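Local coordinates for protein structure-specific endonuclease subunit SLX4 (Thielavia terrestris, PDB 6SEI) that probably acts as the regulatory subunit of the SLX1-SLX4 endonuclease, which cuts branched DNA close to junctions during repair and recombination, and is represented here by its C-terminal part, at residues A58-S62 against G63-R67; R21-T24 against Q25-T29. All blocks are in the same frame, centred on the assembly; numbering follows the deposited sequence.

Contact 1. Residues A58-S62 against G63-R67; sequences AWLNS and GQLDR. With CA (calcium ion), chain H.
Gln64 folds back on Trp59 across a pi-type turn near the end of helix 53-67, where the helix also kinks: the two short segments run at 51° to each other. Apolar contact comes first. Gln64 CG sits over one face of the indole, 3.4 Å from the centroid of the Trp59 six-membered ring, a CH-pi contact; the bend at chi2 (41°) carries the chain back over the ring, and the amide plane lies close to parallel with the ring plane, stacked on it. Leu60 and Leu65 touch through Leu60 CB and Leu65 CG at 4.1 Å, and Leu60 also faces Ile23 and Ala26 of helix 12-29.

Hydrogen bonds hold the same turn. Gln64 NE2 points its N-H almost straight (174°) at Trp59 O, 3.2 Å away, with the acceptor in the plane of the amide. An alanine at Trp59 takes away the flat face under Gln64 CG and would probably leave the glutamine chain freer to turn, although its backbone acceptor would remain. The pi-type bond itself runs from Leu65 N to Leu60 O over 3.0 Å, in the carbonyl plane. Where the kink leaves backbone N-H groups without a bond to the preceding turn, a water steps in: it accepts from Asp66 N at 2.8 Å and, weakly, from Gly63 N. Asn61 lies alongside Leu65, while its OD1 is bonded to Val74 N.

Beyond the turn comes the metal site: Asp66 OD1 binds the calcium ion at 2.6 Å, with Asp71 and a water, which lies 2.3 Å from the calcium, as further ligands.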
ATOM      1  N   ALA B  58     -40.375 -17.395 -24.134  1.00 24.80           N
ATOM      2  CA  ALA B  58     -41.610 -17.693 -24.850  1.00 25.33           C
ATOM      3  C   ALA B  58     -42.791 -17.802 -23.893  1.00 25.25           C
ATOM      4  O   ALA B  58     -43.904 -17.374 -24.218  1.00 25.42           O
ATOM      5  CB  ALA B  58     -41.451 -18.984 -25.652  1.00 25.85           C
ATOM      6  N   TRP B  59     -42.560 -18.361 -22.701  1.00 25.19           N
ATOM      7  CA  TRP B  59     -43.644 -18.550 -21.740  1.00 25.43           C
ATOM      8  C   TRP B  59     -44.186 -17.217 -21.237  1.00 25.55           C
ATOM      9  O   TRP B  59     -45.396 -17.071 -21.036  1.00 25.58           O
ATOM     10  CB  TRP B  59     -43.154 -19.406 -20.574  1.00 25.42           C
ATOM     11  CG  TRP B  59     -44.196 -19.695 -19.540  1.00 26.01           C
ATOM     12  CD1 TRP B  59     -45.194 -20.622 -19.620  1.00 26.47           C
ATOM     13  CD2 TRP B  59     -44.335 -19.064 -18.260  1.00 26.25           C
ATOM     14  NE1 TRP B  59     -45.950 -20.604 -18.470  1.00 26.47           N
ATOM     15  CE2 TRP B  59     -45.444 -19.657 -17.621  1.00 26.28           C
ATOM     16  CE3 TRP B  59     -43.633 -18.055 -17.594  1.00 26.36           C
ATOM     17  CZ2 TRP B  59     -45.865 -19.275 -16.349  1.00 26.19           C
ATOM     18  CZ3 TRP B  59     -44.055 -17.675 -16.329  1.00 26.26           C
ATOM     19  CH2 TRP B  59     -45.158 -18.288 -15.719  1.00 26.14           C
ATOM     20  N   LEU B  60     -43.306 -16.236 -21.025  1.00 25.83           N
ATOM     21  CA  LEU B  60     -43.748 -14.938 -20.526  1.00 25.92           C
ATOM     22  C   LEU B  60     -44.573 -14.186 -21.563  1.00 26.89           C
ATOM     23  O   LEU B  60     -45.504 -13.456 -21.204  1.00 27.03           O
ATOM     24  CB  LEU B  60     -42.542 -14.101 -20.102  1.00 25.31           C
ATOM     25  CG  LEU B  60     -41.745 -14.583 -18.888  1.00 24.73           C
ATOM     26  CD1 LEU B  60     -40.323 -14.050 -18.936  1.00 24.98           C
ATOM     27  CD2 LEU B  60     -42.423 -14.169 -17.592  1.00 24.07           C
ATOM     28  N   ASN B  61     -44.255 -14.350 -22.843  1.00 27.54           N
ATOM     29  CA  ASN B  61     -44.959 -13.656 -23.911  1.00 28.17           C
ATOM     30  C   ASN B  61     -46.183 -14.413 -24.407  1.00 29.18           C
ATOM     31  O   ASN B  61     -46.848 -13.942 -25.335  1.00 29.08           O
ATOM     32  CB  ASN B  61     -44.008 -13.391 -25.082  1.00 27.92           C
ATOM     33  CG  ASN B  61     -42.838 -12.514 -24.691  1.00 27.40           C
ATOM     34  OD1 ASN B  61     -42.996 -11.543 -23.951  1.00 27.14           O
ATOM     35  ND2 ASN B  61     -41.652 -12.854 -25.186  1.00 27.38           N
ATOM     36  N   SER B  62     -46.494 -15.570 -23.819  1.00 30.48           N
ATOM     37  CA  SER B  62     -47.651 -16.369 -24.198  1.00 32.07           C
ATOM     38  C   SER B  62     -48.845 -16.137 -23.278  1.00 31.56           C
ATOM     39  O   SER B  62     -49.634 -17.058 -23.039  1.00 33.11           O
ATOM     40  CB  SER B  62     -47.285 -17.854 -24.221  1.00 33.94           C
ATOM     41  OG  SER B  62     -46.362 -18.142 -25.253  1.00 35.26           O
ATOM     42  N   GLY B  63     -48.989 -14.925 -22.751  1.00 29.89           N
ATOM     43  CA  GLY B  63     -50.100 -14.569 -21.888  1.00 28.05           C
ATOM     44  C   GLY B  63     -49.714 -14.184 -20.477  1.00 26.10           C
ATOM     45  O   GLY B  63     -50.540 -13.595 -19.766  1.00 25.96           O
ATOM     46  N   GLN B  64     -48.486 -14.470 -20.042  1.00 24.69           N
ATOM     47  CA  GLN B  64     -48.125 -14.267 -18.643  1.00 23.84           C
ATOM     48  C   GLN B  64     -47.972 -12.788 -18.311  1.00 23.14           C
ATOM     49  O   GLN B  64     -48.530 -12.304 -17.318  1.00 22.99           O
ATOM     50  CB  GLN B  64     -46.838 -15.023 -18.328  1.00 24.07           C
ATOM     51  CG  GLN B  64     -47.066 -16.342 -17.640  1.00 24.18           C
ATOM     52  CD  GLN B  64     -48.244 -17.111 -18.203  1.00 23.96           C
ATOM     53  OE1 GLN B  64     -49.293 -17.224 -17.563  1.00 23.15           O
ATOM     54  NE2 GLN B  64     -48.076 -17.648 -19.408  1.00 24.36           N
ATOM     55  N   LEU B  65     -47.197 -12.056 -19.116  1.00 22.67           N
ATOM     56  CA  LEU B  65     -47.039 -10.625 -18.880  1.00 22.50           C
ATOM     57  C   LEU B  65     -48.377  -9.909 -18.986  1.00 22.19           C
ATOM     58  O   LEU B  65     -48.677  -9.015 -18.187  1.00 22.01           O
ATOM     59  CB  LEU B  65     -46.032 -10.038 -19.871  1.00 23.28           C
ATOM     60  CG  LEU B  65     -44.605 -10.584 -19.780  1.00 23.48           C
ATOM     61  CD1 LEU B  65     -43.774 -10.136 -20.970  1.00 19.24           C
ATOM     62  CD2 LEU B  65     -43.955 -10.154 -18.475  1.00 23.44           C
ATOM     63  N   ASP B  66     -49.194 -10.297 -19.968  1.00 22.39           N
ATOM     64  CA  ASP B  66     -50.537  -9.742 -20.096  1.00 22.34           C
ATOM     65  C   ASP B  66     -51.375 -10.050 -18.863  1.00 22.18           C
ATOM     66  O   ASP B  66     -52.198  -9.231 -18.438  1.00 22.18           O
ATOM     67  CB  ASP B  66     -51.201 -10.300 -21.355  1.00 22.29           C
ATOM     68  CG  ASP B  66     -52.429  -9.519 -21.769  1.00 22.24           C
ATOM     69  OD1 ASP B  66     -52.578  -8.357 -21.333  1.00 22.12           O
ATOM     70  OD2 ASP B  66     -53.247 -10.073 -22.534  1.00 22.30           O
ATOM     71  N   ARG B  67     -51.178 -11.231 -18.276  1.00 22.15           N
ATOM     72  CA  ARG B  67     -51.929 -11.614 -17.086  1.00 22.28           C
ATOM     73  C   ARG B  67     -51.656 -10.661 -15.929  1.00 22.78           C
ATOM     74  O   ARG B  67     -52.584 -10.205 -15.251  1.00 22.90           O
ATOM     75  CB  ARG B  67     -51.574 -13.050 -16.696  1.00 21.60           C
ATOM     76  CG  ARG B  67     -52.525 -13.689 -15.713  1.00 21.19           C
ATOM     77  CD  ARG B  67     -51.975 -15.015 -15.228  1.00 20.92           C
ATOM     78  NE  ARG B  67     -50.989 -14.852 -14.161  1.00 20.86           N
ATOM     79  CZ  ARG B  67     -49.725 -15.256 -14.242  1.00 21.12           C
ATOM     80  NH1 ARG B  67     -49.284 -15.845 -15.345  1.00 21.24           N
ATOM     81  NH2 ARG B  67     -48.901 -15.069 -13.219  1.00 21.09           N
TER
HETATM   82 CA    CA H1001     -53.737  -6.051 -21.514  1.00 28.46          CA
HETATM   83  O   HOH W   1     -48.310 -11.825 -22.081  1.00 26.25           O
HETATM   84  O   HOH W   2     -54.112  -7.453 -23.352  1.00 44.21           O

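Contact 2. Residues R21-T24 against Q25-T29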
ATOM      1  N   ARG B  21     -40.157  -6.100 -12.409  1.00 34.15           N
ATOM      2  CA  ARG B  21     -41.213  -6.373 -11.438  1.00 33.86           C
ATOM      3  C   ARG B  21     -42.368  -7.128 -12.084  1.00 31.49           C
ATOM      4  O   ARG B  21     -42.994  -7.980 -11.443  1.00 30.49           O
ATOM      5  CB  ARG B  21     -41.711  -5.069 -10.814  1.00 36.53           C
ATOM      6  CG  ARG B  21     -40.852  -4.554  -9.671  1.00 39.26           C
ATOM      7  CD  ARG B  21     -41.591  -3.498  -8.859  1.00 42.22           C
ATOM      8  NE  ARG B  21     -41.108  -2.146  -9.132  1.00 45.87           N
ATOM      9  CZ  ARG B  21     -40.354  -1.436  -8.297  1.00 49.57           C
ATOM     10  NH1 ARG B  21     -39.960  -0.212  -8.628  1.00 52.08           N
ATOM     11  NH2 ARG B  21     -39.992  -1.952  -7.129  1.00 50.49           N
ATOM     12  N   TYR B  22     -42.660  -6.827 -13.354  1.00 31.21           N
ATOM     13  CA  TYR B  22     -43.695  -7.563 -14.075  1.00 29.01           C
ATOM     14  C   TYR B  22     -43.266  -9.000 -14.343  1.00 27.28           C
ATOM     15  O   TYR B  22     -44.090  -9.918 -14.279  1.00 25.93           O
ATOM     16  CB  TYR B  22     -44.027  -6.858 -15.389  1.00 29.12           C
ATOM     17  CG  TYR B  22     -44.971  -5.686 -15.252  1.00 30.38           C
ATOM     18  CD1 TYR B  22     -46.264  -5.861 -14.777  1.00 29.82           C
ATOM     19  CD2 TYR B  22     -44.571  -4.407 -15.610  1.00 32.53           C
ATOM     20  CE1 TYR B  22     -47.129  -4.789 -14.654  1.00 27.81           C
ATOM     21  CE2 TYR B  22     -45.429  -3.330 -15.492  1.00 33.92           C
ATOM     22  CZ  TYR B  22     -46.705  -3.525 -15.015  1.00 33.00           C
ATOM     23  OH  TYR B  22     -47.557  -2.451 -14.898  1.00 34.22           O
ATOM     24  N   ILE B  23     -41.986  -9.215 -14.659  1.00 27.73           N
ATOM     25  CA  ILE B  23     -41.502 -10.574 -14.874  1.00 27.01           C
ATOM     26  C   ILE B  23     -41.528 -11.359 -13.570  1.00 27.74           C
ATOM     27  O   ILE B  23     -41.956 -12.520 -13.535  1.00 27.05           O
ATOM     28  CB  ILE B  23     -40.089 -10.557 -15.487  1.00 27.08           C
ATOM     29  CG1 ILE B  23     -40.074  -9.774 -16.798  1.00 27.53           C
ATOM     30  CG2 ILE B  23     -39.591 -11.975 -15.715  1.00 25.55           C
ATOM     31  CD1 ILE B  23     -38.684  -9.519 -17.318  1.00 23.36           C
ATOM     32  N   THR B  24     -41.067 -10.742 -12.482  1.00 29.22           N
ATOM     33  CA  THR B  24     -41.087 -11.406 -11.183  1.00 29.24           C
ATOM     34  C   THR B  24     -42.500 -11.840 -10.819  1.00 28.82           C
ATOM     35  O   THR B  24     -42.742 -13.015 -10.522  1.00 28.07           O
ATOM     36  CB  THR B  24     -40.513 -10.476 -10.113  1.00 30.93           C
ATOM     37  OG1 THR B  24     -39.224 -10.013 -10.533  1.00 31.86           O
ATOM     38  CG2 THR B  24     -40.377 -11.205  -8.780  1.00 31.05           C
ATOM     39  N   GLN B  25     -43.454 -10.907 -10.864  1.00 29.66           N
ATOM     40  CA  GLN B  25     -44.827 -11.241 -10.503  1.00 29.70           C
ATOM     41  C   GLN B  25     -45.394 -12.317 -11.420  1.00 27.60           C
ATOM     42  O   GLN B  25     -46.124 -13.205 -10.966  1.00 27.29           O
ATOM     43  CB  GLN B  25     -45.699  -9.989 -10.535  1.00 31.92           C
ATOM     44  CG  GLN B  25     -46.801  -9.985  -9.490  1.00 33.87           C
ATOM     45  CD  GLN B  25     -46.314  -9.528  -8.120  1.00 36.68           C
ATOM     46  OE1 GLN B  25     -45.445 -10.158  -7.506  1.00 37.05           O
ATOM     47  NE2 GLN B  25     -46.872  -8.422  -7.634  1.00 38.83           N
ATOM     48  N   ALA B  26     -45.055 -12.269 -12.710  1.00 26.41           N
ATOM     49  CA  ALA B  26     -45.535 -13.289 -13.637  1.00 24.81           C
ATOM     50  C   ALA B  26     -45.048 -14.675 -13.229  1.00 25.12           C
ATOM     51  O   ALA B  26     -45.836 -15.625 -13.146  1.00 25.14           O
ATOM     52  CB  ALA B  26     -45.091 -12.953 -15.063  1.00 23.75           C
ATOM     53  N   VAL B  27     -43.745 -14.803 -12.963  1.00 25.59           N
ATOM     54  CA  VAL B  27     -43.181 -16.082 -12.539  1.00 25.00           C
ATOM     55  C   VAL B  27     -43.760 -16.502 -11.192  1.00 25.84           C
ATOM     56  O   VAL B  27     -44.208 -17.639 -11.013  1.00 25.73           O
ATOM     57  CB  VAL B  27     -41.644 -15.992 -12.482  1.00 24.80           C
ATOM     58  CG1 VAL B  27     -41.045 -17.294 -11.979  1.00 24.22           C
ATOM     59  CG2 VAL B  27     -41.073 -15.622 -13.842  1.00 24.00           C
ATOM     60  N   VAL B  28     -43.777 -15.575 -10.233  1.00 26.88           N
ATOM     61  CA  VAL B  28     -44.024 -15.922  -8.837  1.00 20.22           C
ATOM     62  C   VAL B  28     -45.477 -16.332  -8.600  1.00 23.33           C
ATOM     63  O   VAL B  28     -45.750 -17.235  -7.798  1.00 20.17           O
ATOM     64  CB  VAL B  28     -43.602 -14.738  -7.945  1.00 21.90           C
ATOM     65  CG1 VAL B  28     -44.365 -14.726  -6.638  1.00 26.23           C
ATOM     66  CG2 VAL B  28     -42.109 -14.785  -7.688  1.00 22.60           C
ATOM     67  N   THR B  29     -46.425 -15.697  -9.287  1.00 22.68           N
ATOM     68  CA  THR B  29     -47.842 -15.895  -9.008  1.00 22.08           C
ATOM     69  C   THR B  29     -48.489 -16.970  -9.876  1.00 20.27           C
ATOM     70  O   THR B  29     -49.689 -17.223  -9.728  1.00 20.08           O
ATOM     71  CB  THR B  29     -48.605 -14.577  -9.174  1.00 19.99           C
ATOM     72  OG1 THR B  29     -48.566 -14.169 -10.546  1.00 19.26           O
ATOM     73  CG2 THR B  29     -47.987 -13.491  -8.309  1.00 21.51           C
TER
HETATM   74  O   HOH W   3     -42.829  -8.069  -8.393  1.00 20.89           O
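Thr24 and Val28, one helical turn apart, lie side by side and point the same way, their CG2 methyls 4.1 Å from each other. The threonine branches so that its two ends do different work: with chi1 at -53°, CG2 stands anti to the backbone N and meets the valine, while OG1 lies beside that N and reaches back to Phe20 O. OG1 is also hydrogen-bonded to Trp82 NE1, so two bonds hold the polar end of Thr24. Val28 in turn packs against an apolar side chain of another protein in the assembly.

The pair one residue earlier, Ile23 and Val27, meets more loosely, CG2 to CG2 at 4.4 Å. In Val27 the torsion of 177° turns CG1 away from the backbone N and sets CG2 beside it, close to Ile23 O. Both side chains are buried: Ile23 reaches Leu60 and Val74, and Val27 faces His42 and Met45 of helix 41-46.

Gln25 is on the outer side. Its chain bends at chi2, which lets OE1 share a water with Arg21 O; the water bonds that carbonyl at 3.1 Å and the amide oxygen only weakly.

Four backbone bonds run through the segment, from the Gln25, Ala26, Val27 and Val28 nitrogens to the carbonyl oxygens of Arg21, Tyr22, Ile23 and Thr24. Gln25 O accepts twice, from Thr29 N at 3.0 Å and from Thr29 OG1 at 2.7 Å, the two donors arriving from opposite faces of the carbonyl plane. Threonine hydroxyls that bond the carbonyl four residues back, at both Thr24 and Thr29, are a familiar feature of regular alpha-helices, here the first helix of this helical SLX4 domain.

From the N terminus the chain first builds helix 12-29, whose last turns hold contact 2, then passes through helix 41-46 and strand 51-52 before entering helix 53-67, where contact 1 lies. Each contact joins neighbouring turns of one helix, so neither closes a long loop, and they follow in series without crossing. The two helices nevertheless pack together, the contact centres being about 10 Å apart. Arg67 NH2 reaches across to Thr29 OG1 (2.8 Å) and Ala26 O (3.1 Å), both probable hydrogen bonds, and Leu60 CD2 rests on Ala26 CB. These links tie the calcium-binding end of helix 53-67 to the last turns of helix 12-29.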